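Local coordinates for avidin-related protein 4/5 (Gallus gallus, PDB 1Y55), which binds biotin with high affinity as a thermostable avidin-family protein that packs into a tetramer of beta-barrels, at the interface of chains A and B. Coordinates in Å, arbitrary orientation; residue numbers count along the deposited sequence, not the author numbering. Chains: chain A/B, Avidin-related protein 4/5.

The interface of chains A and B. Residues chain A 80, 82, 90, 92; chain B 98, 101, 104, 107.
Strands 74-83 and 89-98 of chain A pack against chain B's 3-10 helix 104-109, the loop before it and the end of strand 89-98, where A:Phe82 and A:Lys92 meet B:Ile104 and B:Asp107. Both chains carry the avidin-family beta-barrel, and this patch, repeated by a two-fold axis, illustrates how an internal ion pair can shape a barrel-to-barrel contact. The two-fold relation and the four-chain assembly fit the tetramer typical of avidins. B:Ile104 CA sits over the middle of the A:Phe82 ring, 3.9 Å from its centroid, while the chain's own A:Gln80 CG lies beneath the other face. At the ring's edge, in its plane, A:Phe82 CZ meets B:Val101 CG2 at 3.8 Å and A:Phe82 CE2 points to B:Asp107 OD1. That carboxylate oxygen is held within chain B by a salt bridge: B:Arg98 NH1 and NH2 donate to B:Asp107 OD1 on its syn and anti sides, each at 2.8 Å, from one face of the carboxylate and within the guanidinium plane. The carboxylate stands nearly perpendicular to the aromatic ring. A:Lys92 crosses it obliquely, with CB 3.5 Å from B:Asp107 CG and CE near OD2, its aliphatic chain bent twice. Its ammonium NZ stops 4.6 Å from B:Asp107 OD2, a separation that probably still favours the opposite charges. B:Ile104, with CG1 turned away from the backbone N (chi1 -160°), extends CD1 to A:Lys92 CD and, more distantly, A:Val90 CG1. A:Gln80 CB rests over the NH2 rim of one guanidinium face of B:Arg98, the amide and guanidinium planes nearly perpendicular. As built, A:Gln80 OE1 lies 3.0 Å from B:Val101 O, two acceptors, and NE2 2.9 Å from B:Arg98 NH2 and near B:Val101 N, both donors; turned over, the amide could probably accept from both and donate to B:Val101 O.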
loop_
_atom_site.group_PDB
_atom_site.type_symbol
_atom_site.label_atom_id
_atom_site.label_comp_id
_atom_site.label_asym_id
_atom_site.label_seq_id
_atom_site.Cartn_x
_atom_site.Cartn_y
_atom_site.Cartn_z
ATOM N N GLN A 80 0.655 -8.655 -12.824
ATOM C CA GLN A 80 1.050 -8.939 -14.198
ATOM C C GLN A 80 1.364 -10.423 -14.326
ATOM O O GLN A 80 1.900 -11.037 -13.406
ATOM C CB GLN A 80 2.246 -8.056 -14.605
ATOM C CG GLN A 80 2.629 -8.145 -16.073
ATOM C CD GLN A 80 3.633 -7.091 -16.541
ATOM O OE1 GLN A 80 3.969 -7.081 -17.756
ATOM N NE2 GLN A 80 4.108 -6.251 -15.691
ATOM N N PHE A 82 3.695 -12.967 -16.130
ATOM C CA PHE A 82 4.961 -13.084 -16.820
ATOM C C PHE A 82 5.128 -14.495 -17.366
ATOM O O PHE A 82 4.757 -15.468 -16.716
ATOM C CB PHE A 82 6.118 -12.777 -15.873
ATOM C CG PHE A 82 6.148 -11.371 -15.406
ATOM C CD1 PHE A 82 6.558 -10.365 -16.259
ATOM C CD2 PHE A 82 5.767 -11.037 -14.118
ATOM C CE1 PHE A 82 6.576 -9.047 -15.831
ATOM C CE2 PHE A 82 5.800 -9.722 -13.681
ATOM C CZ PHE A 82 6.215 -8.727 -14.540
ATOM N N VAL A 90 4.011 -16.944 -14.199
ATOM C CA VAL A 90 3.897 -16.503 -12.815
ATOM C C VAL A 90 3.025 -15.261 -12.803
ATOM O O VAL A 90 3.188 -14.367 -13.635
ATOM C CB VAL A 90 5.288 -16.149 -12.210
ATOM C CG1 VAL A 90 5.161 -15.526 -10.817
ATOM C CG2 VAL A 90 6.202 -17.376 -12.157
ATOM N N LYS A 92 2.573 -12.069 -10.555
ATOM C CA LYS A 92 3.068 -11.239 -9.465
ATOM C C LYS A 92 1.949 -10.267 -9.128
ATOM O O LYS A 92 1.477 -9.553 -10.008
ATOM C CB LYS A 92 4.322 -10.476 -9.903
ATOM C CG LYS A 92 5.509 -11.362 -10.246
ATOM C CD LYS A 92 6.107 -12.058 -9.039
ATOM C CE LYS A 92 6.928 -11.111 -8.170
ATOM N NZ LYS A 92 7.531 -11.798 -7.006
ATOM N N ARG B 98 -1.189 -0.709 -11.265
ATOM C CA ARG B 98 -0.187 -1.618 -11.788
ATOM C C ARG B 98 0.234 -1.196 -13.191
ATOM O O ARG B 98 -0.599 -1.116 -14.104
ATOM C CB ARG B 98 -0.770 -3.030 -11.865
ATOM C CG ARG B 98 0.152 -4.031 -12.544
ATOM C CD ARG B 98 1.385 -4.332 -11.742
ATOM N NE ARG B 98 2.415 -4.986 -12.540
ATOM C CZ ARG B 98 3.342 -5.802 -12.040
ATOM N NH1 ARG B 98 3.286 -6.237 -10.788
ATOM N NH2 ARG B 98 4.336 -6.197 -12.812
ATOM N N VAL B 101 5.614 -3.944 -16.854
ATOM C CA VAL B 101 7.058 -3.940 -16.969
ATOM C C VAL B 101 7.518 -5.098 -17.845
ATOM O O VAL B 101 6.764 -6.019 -18.154
ATOM C CB VAL B 101 7.767 -3.928 -15.582
ATOM C CG1 VAL B 101 7.413 -2.668 -14.802
ATOM C CG2 VAL B 101 7.458 -5.188 -14.772
ATOM N N ILE B 104 10.075 -10.039 -15.056
ATOM C CA ILE B 104 9.839 -10.185 -13.644
ATOM C C ILE B 104 10.894 -9.463 -12.797
ATOM O O ILE B 104 10.638 -9.110 -11.646
ATOM C CB ILE B 104 9.749 -11.680 -13.315
ATOM C CG1 ILE B 104 9.036 -11.908 -11.990
ATOM C CG2 ILE B 104 11.125 -12.348 -13.335
ATOM C CD1 ILE B 104 8.545 -13.331 -11.832
ATOM N N ASP B 107 9.614 -6.211 -11.542
ATOM C CA ASP B 107 8.323 -6.224 -10.873
ATOM C C ASP B 107 8.274 -5.298 -9.662
ATOM O O ASP B 107 7.233 -4.708 -9.379
ATOM C CB ASP B 107 7.956 -7.649 -10.436
ATOM C CG ASP B 107 6.555 -7.726 -9.969
ATOM O OD1 ASP B 107 5.667 -7.693 -10.848
ATOM O OD2 ASP B 107 6.279 -7.748 -8.740
#